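PDB 3OZQ: Serpin48 from Tenebrio molitor, which inhibits the serine protease SPE with high specificity in the innate immunity of this beetle, as a member of the serpin family. Local coordinates for residues D188-A193 with I351-F356; V199-L204 with A267-K272; A219-L224 with T233-N238. All coordinates share one frame; numbering follows the deposited sequence.

Along the chain the first segments of contacts 1 and 2 come in quick succession, on neighbouring strands 185-190 and 196-205. Contact 3 is the first to close, when 233-238 folds back on 219-224 after only eight residues. Contact 2 closes next, as 267-272 returns to 199-204 across 62 intervening residues. Contact 1 closes last, when 351-356 reaches 188-193 over a separation of 157. The three loops are therefore nested, contact 3 within contact 2 and contact 2 within contact 1, and none cross. Contact 2 lies in serpin sheet C and contact 3 in sheet B; the second segment of contact 1 bridges them, Val352 N meeting Ala267 O and His354 lying against Leu236.

Contact 1. Residues D188-A193 with I351-F356; sequences DFHKSA and IVDHPF
Phe189 lays one face of its ring under the backbone of Asp353 and His354, and this is the tight half of the contact. CG stands anti to the backbone N (chi1 -176°), which sends the ring beneath the loop at 353-354 and brings CZ within 3.5 Å of His354 C. At the ring's edge, CE2 meets CE2 of Phe356 at 4.2 Å, edge to edge. A large flat side chain suits a place beneath a backbone segment and beside a second aromatic; an alanine here would probably leave a gap under the Asp353-His354 peptide and take away the edge partner of Phe356. The backbones are joined by His190 N to Asp353 O, 2.7 Å and nearly straight at 170°. His190 O lies 3.1 Å from Pro355 CD, where proline puts an apolar ring carbon instead of an N-H. Asp353 OD1 accepts His354 ND1 at 2.7 Å in the imidazole plane, fixing that ring's rotation. The outer side is looser: the His190 ring crosses the Asp353 carboxylate, their planes 81° apart and His190 CD2 3.7 Å from Asp353 OD2, while Asp188 is exposed. His354 NE2 reaches Ser237 O on strand 231-237, while Phe189 rests on Val197 and Pro269 of strands 196-205 and 260-278.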
loop_
_atom_site.group_PDB
_atom_site.type_symbol
_atom_site.label_atom_id
_atom_site.label_comp_id
_atom_site.label_asym_id
_atom_site.label_seq_id
_atom_site.Cartn_x
_atom_site.Cartn_y
_atom_site.Cartn_z
ATOM N N ASP A 188 -12.534 7.892 -24.642
ATOM C CA ASP A 188 -12.356 6.451 -24.778
ATOM C C ASP A 188 -11.378 5.907 -23.743
ATOM O O ASP A 188 -10.333 6.505 -23.499
ATOM C CB ASP A 188 -11.817 6.093 -26.169
ATOM C CG ASP A 188 -12.789 6.434 -27.288
ATOM O OD1 ASP A 188 -14.016 6.370 -27.063
ATOM O OD2 ASP A 188 -12.316 6.761 -28.393
ATOM N N PHE A 189 -11.724 4.768 -23.158
ATOM C CA PHE A 189 -10.788 3.968 -22.388
ATOM C C PHE A 189 -10.969 2.546 -22.885
ATOM O O PHE A 189 -12.062 1.989 -22.819
ATOM C CB PHE A 189 -11.071 4.056 -20.876
ATOM C CG PHE A 189 -10.068 3.311 -20.019
ATOM C CD1 PHE A 189 -10.249 1.978 -19.716
ATOM C CD2 PHE A 189 -8.931 3.946 -19.539
ATOM C CE1 PHE A 189 -9.320 1.291 -18.937
ATOM C CE2 PHE A 189 -8.000 3.265 -18.765
ATOM C CZ PHE A 189 -8.191 1.938 -18.465
ATOM N N HIS A 190 -9.904 1.962 -23.409
ATOM C CA HIS A 190 -9.984 0.610 -23.937
ATOM C C HIS A 190 -9.602 -0.415 -22.888
ATOM O O HIS A 190 -8.432 -0.548 -22.562
ATOM C CB HIS A 190 -9.045 0.460 -25.131
ATOM C CG HIS A 190 -9.259 1.486 -26.195
ATOM N ND1 HIS A 190 -10.383 1.501 -26.994
ATOM C CD2 HIS A 190 -8.495 2.530 -26.596
ATOM C CE1 HIS A 190 -10.304 2.515 -27.838
ATOM N NE2 HIS A 190 -9.167 3.152 -27.621
ATOM N N LYS A 191 -10.590 -1.148 -22.381
ATOM C CA LYS A 191 -10.339 -2.233 -21.441
ATOM C C LYS A 191 -9.642 -3.381 -22.163
ATOM O O LYS A 191 -8.987 -4.228 -21.544
ATOM C CB LYS A 191 -11.651 -2.721 -20.829
ATOM C CG LYS A 191 -12.465 -1.623 -20.160
ATOM C CD LYS A 191 -13.781 -2.160 -19.619
ATOM C CE LYS A 191 -14.673 -1.030 -19.115
ATOM N NZ LYS A 191 -16.054 -1.500 -18.747
ATOM N N SER A 192 -9.807 -3.393 -23.484
ATOM C CA SER A 192 -9.153 -4.343 -24.375
ATOM C C SER A 192 -9.474 -3.889 -25.782
ATOM O O SER A 192 -10.221 -2.921 -25.967
ATOM C CB SER A 192 -9.652 -5.773 -24.148
ATOM O OG SER A 192 -11.047 -5.892 -24.362
ATOM N N ALA A 193 -8.909 -4.563 -26.776
ATOM C CA ALA A 193 -9.162 -4.192 -28.165
ATOM C C ALA A 193 -10.662 -4.074 -28.427
ATOM O O ALA A 193 -11.148 -3.014 -28.810
ATOM C CB ALA A 193 -8.530 -5.196 -29.106
ATOM N N ILE A 351 -0.851 8.979 -23.186
ATOM C CA ILE A 351 -2.301 8.880 -23.147
ATOM C C ILE A 351 -2.683 7.582 -22.472
ATOM O O ILE A 351 -2.511 6.491 -23.029
ATOM C CB ILE A 351 -2.909 8.979 -24.582
ATOM C CG1 ILE A 351 -2.492 10.305 -25.224
ATOM C CG2 ILE A 351 -4.439 8.814 -24.560
ATOM C CD1 ILE A 351 -2.566 10.304 -26.747
ATOM N N VAL A 352 -3.176 7.709 -21.243
ATOM C CA VAL A 352 -3.518 6.556 -20.430
ATOM C C VAL A 352 -4.960 6.147 -20.716
ATOM O O VAL A 352 -5.891 6.591 -20.047
ATOM C CB VAL A 352 -3.312 6.859 -18.930
ATOM C CG1 VAL A 352 -3.468 5.588 -18.106
ATOM C CG2 VAL A 352 -1.933 7.504 -18.689
ATOM N N ASP A 353 -5.134 5.285 -21.714
ATOM C CA ASP A 353 -6.454 5.022 -22.287
ATOM C C ASP A 353 -6.664 3.537 -22.464
ATOM O O ASP A 353 -7.476 3.099 -23.277
ATOM C CB ASP A 353 -6.618 5.754 -23.628
ATOM C CG ASP A 353 -5.848 5.089 -24.763
ATOM O OD1 ASP A 353 -4.925 4.292 -24.489
ATOM O OD2 ASP A 353 -6.162 5.376 -25.943
ATOM N N HIS A 354 -5.896 2.774 -21.694
ATOM C CA HIS A 354 -6.030 1.329 -21.575
ATOM C C HIS A 354 -5.392 0.946 -20.229
ATOM O O HIS A 354 -4.783 1.797 -19.585
ATOM C CB HIS A 354 -5.369 0.606 -22.757
ATOM C CG HIS A 354 -3.930 0.968 -22.971
ATOM N ND1 HIS A 354 -3.536 2.171 -23.515
ATOM C CD2 HIS A 354 -2.794 0.270 -22.742
ATOM C CE1 HIS A 354 -2.220 2.205 -23.600
ATOM N NE2 HIS A 354 -1.744 1.064 -23.137
ATOM N N PRO A 355 -5.553 -0.313 -19.799
ATOM C CA PRO A 355 -5.146 -0.748 -18.450
ATOM C C PRO A 355 -3.671 -0.507 -18.123
ATOM O O PRO A 355 -2.801 -0.691 -18.975
ATOM C CB PRO A 355 -5.458 -2.239 -18.461
ATOM C CG PRO A 355 -6.618 -2.351 -19.386
ATOM C CD PRO A 355 -6.325 -1.361 -20.490
ATOM N N PHE A 356 -3.406 -0.092 -16.890
ATOM C CA PHE A 356 -2.070 0.318 -16.480
ATOM C C PHE A 356 -1.779 -0.036 -15.019
ATOM O O PHE A 356 -2.694 -0.236 -14.232
ATOM C CB PHE A 356 -1.906 1.818 -16.665
ATOM C CG PHE A 356 -2.902 2.646 -15.900
ATOM C CD1 PHE A 356 -2.561 3.221 -14.691
ATOM C CD2 PHE A 356 -4.172 2.867 -16.398
ATOM C CE1 PHE A 356 -3.472 3.995 -13.992
ATOM C CE2 PHE A 356 -5.087 3.643 -15.703
ATOM C CZ PHE A 356 -4.742 4.202 -14.500
#

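Contact 2. Residues V199-L204 with A267-K272; sequences VDTMYL and ALPKFK
Tyr203 sets its ring against the methyl of Ala267, CE1 to CB 3.6 Å, within an antiparallel strand pair of serpin sheet C. Ala267 is the hollow here: its single methyl leaves room for the ring, whose hydroxyl goes on to Ser187 of strand 185-190. On the same face the backbones draw close where Thr201 faces Pro269, CA to CA 3.9 Å. This is a non-hydrogen-bonded pair, so the N-H that proline lacks is not needed between the two strands, and the Thr201 methyl lies near the Ala267 methyl. On the opposite face Met202 and Leu268 run alongside each other. The methionine chain is extended as far as SD and then bends (chi3 -65°), curling CE back toward Leu268, 3.8 Å from its CD2. A flexible, unbranched methionine suits this curl. Farther along, the aliphatic part of Lys270 lies along Asp200, Lys270 CG 3.6 Å from Asp200 CB. The lysine's charged end forms a salt bridge with Glu323. Three backbone bonds hold the pair: Lys270 N to Asp200 O, Leu268 N to Met202 O and Met202 N to Leu268 O, the last 2.9 Å long. The methionine methyl meets that same carbonyl, Met202 CE lying 3.6 Å from Leu268 O.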
loop_
_atom_site.group_PDB
_atom_site.type_symbol
_atom_site.label_atom_id
_atom_site.label_comp_id
_atom_site.label_asym_id
_atom_site.label_seq_id
_atom_site.Cartn_x
_atom_site.Cartn_y
_atom_site.Cartn_z
ATOM N N VAL A 199 -15.110 7.569 -20.177
ATOM C CA VAL A 199 -14.943 7.912 -18.772
ATOM C C VAL A 199 -14.308 9.283 -18.651
ATOM O O VAL A 199 -13.707 9.772 -19.591
ATOM C CB VAL A 199 -14.087 6.867 -18.028
ATOM C CG1 VAL A 199 -14.685 5.481 -18.189
ATOM C CG2 VAL A 199 -12.650 6.897 -18.535
ATOM N N ASP A 200 -14.449 9.893 -17.484
ATOM C CA ASP A 200 -13.888 11.208 -17.223
ATOM C C ASP A 200 -12.369 11.157 -17.317
ATOM O O ASP A 200 -11.723 10.338 -16.657
ATOM C CB ASP A 200 -14.331 11.668 -15.837
ATOM C CG ASP A 200 -15.844 11.739 -15.711
ATOM O OD1 ASP A 200 -16.474 12.338 -16.609
ATOM O OD2 ASP A 200 -16.407 11.178 -14.739
ATOM N N THR A 201 -11.806 12.033 -18.144
ATOM C CA THR A 201 -10.381 12.043 -18.397
ATOM C C THR A 201 -9.846 13.468 -18.272
ATOM O O THR A 201 -10.475 14.420 -18.733
ATOM C CB THR A 201 -10.080 11.437 -19.787
ATOM O OG1 THR A 201 -10.510 10.066 -19.806
ATOM C CG2 THR A 201 -8.596 11.506 -20.109
ATOM N N MET A 202 -8.694 13.604 -17.622
ATOM C CA MET A 202 -8.079 14.896 -17.351
ATOM C C MET A 202 -6.907 15.117 -18.297
ATOM O O MET A 202 -6.255 14.161 -18.703
ATOM C CB MET A 202 -7.566 14.953 -15.905
ATOM C CG MET A 202 -8.492 14.364 -14.861
ATOM S SD MET A 202 -7.778 14.510 -13.196
ATOM C CE MET A 202 -6.349 13.447 -13.370
ATOM N N TYR A 203 -6.622 16.376 -18.619
ATOM C CA TYR A 203 -5.618 16.690 -19.629
ATOM C C TYR A 203 -4.625 17.755 -19.181
ATOM O O TYR A 203 -5.008 18.814 -18.696
ATOM C CB TYR A 203 -6.299 17.102 -20.957
ATOM C CG TYR A 203 -7.055 15.967 -21.605
ATOM C CD1 TYR A 203 -6.458 15.184 -22.589
ATOM C CD2 TYR A 203 -8.355 15.661 -21.218
ATOM C CE1 TYR A 203 -7.135 14.138 -23.175
ATOM C CE2 TYR A 203 -9.037 14.613 -21.794
ATOM C CZ TYR A 203 -8.420 13.854 -22.770
ATOM O OH TYR A 203 -9.092 12.798 -23.328
ATOM N N LEU A 204 -3.340 17.463 -19.357
ATOM C CA LEU A 204 -2.279 18.419 -19.056
ATOM C C LEU A 204 -1.257 18.412 -20.179
ATOM O O LEU A 204 -0.660 17.377 -20.470
ATOM C CB LEU A 204 -1.589 18.060 -17.739
ATOM C CG LEU A 204 -1.433 19.131 -16.662
ATOM C CD1 LEU A 204 -0.590 18.592 -15.486
ATOM C CD2 LEU A 204 -0.823 20.391 -17.232
ATOM N N ALA A 267 -2.798 12.384 -20.726
ATOM C CA ALA A 267 -4.230 12.148 -20.605
ATOM C C ALA A 267 -4.438 11.068 -19.562
ATOM O O ALA A 267 -4.147 9.897 -19.814
ATOM C CB ALA A 267 -4.824 11.706 -21.933
ATOM N N LEU A 268 -4.942 11.470 -18.401
ATOM C CA LEU A 268 -5.097 10.554 -17.275
ATOM C C LEU A 268 -6.528 10.569 -16.820
ATOM O O LEU A 268 -7.027 11.606 -16.411
ATOM C CB LEU A 268 -4.210 10.997 -16.110
ATOM C CG LEU A 268 -4.233 10.086 -14.876
ATOM C CD1 LEU A 268 -3.460 8.820 -15.186
ATOM C CD2 LEU A 268 -3.640 10.817 -13.685
ATOM N N PRO A 269 -7.192 9.410 -16.877
ATOM C CA PRO A 269 -8.547 9.275 -16.349
ATOM C C PRO A 269 -8.564 9.565 -14.859
ATOM O O PRO A 269 -7.579 9.290 -14.148
ATOM C CB PRO A 269 -8.865 7.787 -16.552
ATOM C CG PRO A 269 -7.859 7.290 -17.540
ATOM C CD PRO A 269 -6.639 8.131 -17.349
ATOM N N LYS A 270 -9.670 10.090 -14.356
ATOM C CA LYS A 270 -9.812 10.071 -12.910
ATOM C C LYS A 270 -10.187 8.659 -12.471
ATOM O O LYS A 270 -10.815 7.907 -13.212
ATOM C CB LYS A 270 -10.796 11.130 -12.415
ATOM C CG LYS A 270 -12.182 11.067 -13.016
ATOM C CD LYS A 270 -12.998 12.250 -12.530
ATOM C CE LYS A 270 -12.212 13.536 -12.682
ATOM N NZ LYS A 270 -12.771 14.597 -11.799
ATOM N N PHE A 271 -9.757 8.266 -11.280
ATOM C CA PHE A 271 -10.069 6.931 -10.818
ATOM C C PHE A 271 -10.115 6.835 -9.304
ATOM O O PHE A 271 -9.427 7.561 -8.593
ATOM C CB PHE A 271 -9.135 5.868 -11.425
ATOM C CG PHE A 271 -7.666 6.044 -11.081
ATOM C CD1 PHE A 271 -6.836 6.819 -11.878
ATOM C CD2 PHE A 271 -7.115 5.404 -9.981
ATOM C CE1 PHE A 271 -5.485 6.966 -11.580
ATOM C CE2 PHE A 271 -5.761 5.544 -9.682
ATOM C CZ PHE A 271 -4.948 6.331 -10.475
ATOM N N LYS A 272 -10.976 5.954 -8.831
ATOM C CA LYS A 272 -11.077 5.672 -7.415
ATOM C C LYS A 272 -11.012 4.171 -7.272
ATOM O O LYS A 272 -11.640 3.443 -8.049
ATOM C CB LYS A 272 -12.391 6.218 -6.856
ATOM C CG LYS A 272 -12.432 6.243 -5.342
ATOM C CD LYS A 272 -13.643 7.010 -4.827
ATOM C CE LYS A 272 -13.931 6.665 -3.373
ATOM N NZ LYS A 272 -15.222 7.257 -2.897
#

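Contact 3. Residues A219-L224 with T233-N238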
loop_
_atom_site.group_PDB
_atom_site.type_symbol
_atom_site.label_atom_id
_atom_site.label_comp_id
_atom_site.label_asym_id
_atom_site.label_seq_id
_atom_site.Cartn_x
_atom_site.Cartn_y
_atom_site.Cartn_z
ATOM N N ALA A 219 6.932 -0.654 -22.985
ATOM C CA ALA A 219 6.013 0.202 -22.263
ATOM C C ALA A 219 6.642 1.572 -22.084
ATOM O O ALA A 219 7.825 1.766 -22.343
ATOM C CB ALA A 219 5.675 -0.413 -20.910
ATOM N N LYS A 220 5.832 2.524 -21.652
ATOM C CA LYS A 220 6.314 3.850 -21.312
ATOM C C LYS A 220 6.016 4.064 -19.840
ATOM O O LYS A 220 5.044 3.522 -19.324
ATOM C CB LYS A 220 5.574 4.911 -22.120
ATOM C CG LYS A 220 5.871 4.941 -23.610
ATOM C CD LYS A 220 5.168 6.144 -24.234
ATOM C CE LYS A 220 5.334 6.208 -25.758
ATOM N NZ LYS A 220 4.209 6.967 -26.401
ATOM N N LEU A 221 6.843 4.869 -19.180
ATOM C CA LEU A 221 6.667 5.182 -17.772
ATOM C C LEU A 221 6.683 6.679 -17.607
ATOM O O LEU A 221 7.505 7.369 -18.207
ATOM C CB LEU A 221 7.796 4.593 -16.918
ATOM C CG LEU A 221 8.011 3.084 -16.955
ATOM C CD1 LEU A 221 8.998 2.726 -18.043
ATOM C CD2 LEU A 221 8.514 2.617 -15.601
ATOM N N LEU A 222 5.768 7.177 -16.793
ATOM C CA LEU A 222 5.655 8.599 -16.546
ATOM C C LEU A 222 5.539 8.825 -15.060
ATOM O O LEU A 222 4.720 8.202 -14.403
ATOM C CB LEU A 222 4.403 9.152 -17.212
ATOM C CG LEU A 222 4.070 10.591 -16.825
ATOM C CD1 LEU A 222 5.062 11.540 -17.442
ATOM C CD2 LEU A 222 2.659 10.950 -17.264
ATOM N N GLU A 223 6.335 9.736 -14.527
ATOM C CA GLU A 223 6.243 10.026 -13.107
ATOM C C GLU A 223 5.652 11.415 -12.877
ATOM O O GLU A 223 6.233 12.434 -13.250
ATOM C CB GLU A 223 7.619 9.822 -12.451
ATOM C CG GLU A 223 7.824 10.517 -11.151
ATOM C CD GLU A 223 9.243 10.327 -10.613
ATOM O OE1 GLU A 223 9.938 9.374 -11.038
ATOM O OE2 GLU A 223 9.653 11.133 -9.754
ATOM N N LEU A 224 4.455 11.434 -12.309
ATOM C CA LEU A 224 3.729 12.665 -12.029
ATOM C C LEU A 224 4.046 13.104 -10.613
ATOM O O LEU A 224 3.812 12.354 -9.661
ATOM C CB LEU A 224 2.222 12.447 -12.182
ATOM C CG LEU A 224 1.654 12.204 -13.586
ATOM C CD1 LEU A 224 0.198 11.781 -13.494
ATOM C CD2 LEU A 224 1.792 13.441 -14.453
ATOM N N THR A 233 3.621 7.178 -10.255
ATOM C CA THR A 233 4.222 6.655 -11.476
ATOM C C THR A 233 3.252 5.718 -12.204
ATOM O O THR A 233 2.770 4.747 -11.615
ATOM C CB THR A 233 5.529 5.869 -11.174
ATOM O OG1 THR A 233 6.540 6.756 -10.665
ATOM C CG2 THR A 233 6.048 5.173 -12.423
ATOM N N ILE A 234 2.979 6.015 -13.480
ATOM C CA ILE A 234 2.151 5.155 -14.325
ATOM C C ILE A 234 3.067 4.321 -15.204
ATOM O O ILE A 234 4.014 4.847 -15.785
ATOM C CB ILE A 234 1.237 5.991 -15.271
ATOM C CG1 ILE A 234 0.504 7.087 -14.494
ATOM C CG2 ILE A 234 0.280 5.100 -16.048
ATOM C CD1 ILE A 234 -0.313 6.562 -13.361
ATOM N N VAL A 235 2.801 3.027 -15.286
ATOM C CA VAL A 235 3.496 2.151 -16.214
ATOM C C VAL A 235 2.498 1.721 -17.281
ATOM O O VAL A 235 1.563 0.963 -17.011
ATOM C CB VAL A 235 4.096 0.915 -15.526
ATOM C CG1 VAL A 235 4.859 0.070 -16.541
ATOM C CG2 VAL A 235 5.012 1.330 -14.375
ATOM N N LEU A 236 2.712 2.228 -18.494
ATOM C CA LEU A 236 1.758 2.110 -19.584
ATOM C C LEU A 236 2.311 1.252 -20.716
ATOM O O LEU A 236 3.268 1.637 -21.369
ATOM C CB LEU A 236 1.455 3.505 -20.112
ATOM C CG LEU A 236 0.414 3.617 -21.215
ATOM C CD1 LEU A 236 -0.936 3.108 -20.708
ATOM C CD2 LEU A 236 0.317 5.062 -21.698
ATOM N N SER A 237 1.717 0.085 -20.943
ATOM C CA SER A 237 2.179 -0.758 -22.038
ATOM C C SER A 237 1.910 -0.088 -23.383
ATOM O O SER A 237 0.907 0.619 -23.556
ATOM C CB SER A 237 1.547 -2.144 -21.983
ATOM O OG SER A 237 0.142 -2.092 -22.163
ATOM N N ASN A 238 2.819 -0.299 -24.331
ATOM C CA ASN A 238 2.680 0.290 -25.662
ATOM C C ASN A 238 1.480 -0.269 -26.412
ATOM O O ASN A 238 0.862 0.424 -27.213
ATOM C CB ASN A 238 3.969 0.129 -26.478
ATOM C CG ASN A 238 5.029 1.147 -26.095
ATOM O OD1 ASN A 238 4.712 2.296 -25.768
ATOM N ND2 ASN A 238 6.297 0.734 -26.128
HETATM O O HOH W 1 8.156 2.691 -25.456
HETATM O O HOH W 2 9.200 6.076 -10.983
#
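Ala219 begins the pairing with its methyl tucked against the opposite strand, CB only 3.2 Å from Leu236 O and beside Ser237 CA; a small side chain suits so close a pair. Its carbonyl O is linked through a water to Asn238 ND2, which donates to that water at 2.8 Å and also holds Asp218 OD1. Lys220 comes next, on the other face. Its N and O bond Leu236 O and Leu236 N, the second bond 2.8 Å long. The extended lysine chain crosses the Asn238 side chain at about a right angle, Lys220 CG 3.6 Å from Asn238 OD1, and carries NZ to Gln349 O, so the long apolar stem and the charged tip are both used. Leu221 returns to the face of Ala219 and lies beside Val235, CD2 to CG2 3.9 Å, two branched apolar chains filling a buried layer. Leu222 faces Ile234 in another hydrogen-bonded pair, its O accepting Ile234 N at 2.9 Å. On the face shared with Lys220 and Leu236 both side chains touch Phe350 of strand 348-351, where bulky aliphatic groups suit an aromatic neighbour. Glu223, with CG anti to the backbone N (chi1 159°), passes Thr233 obliquely, CB 3.7 Å from OG1. A second water bonds Thr233 OG1 at 2.8 Å and, weakly, Glu223 OE1. Alternating hydrogen-bonded and non-hydrogen-bonded pairs like these mark antiparallel pairing, and the short connection between strands 219-225 and 231-237 makes it a beta hairpin, here a part of serpin sheet B flanked by strands 207-214 and 356-362.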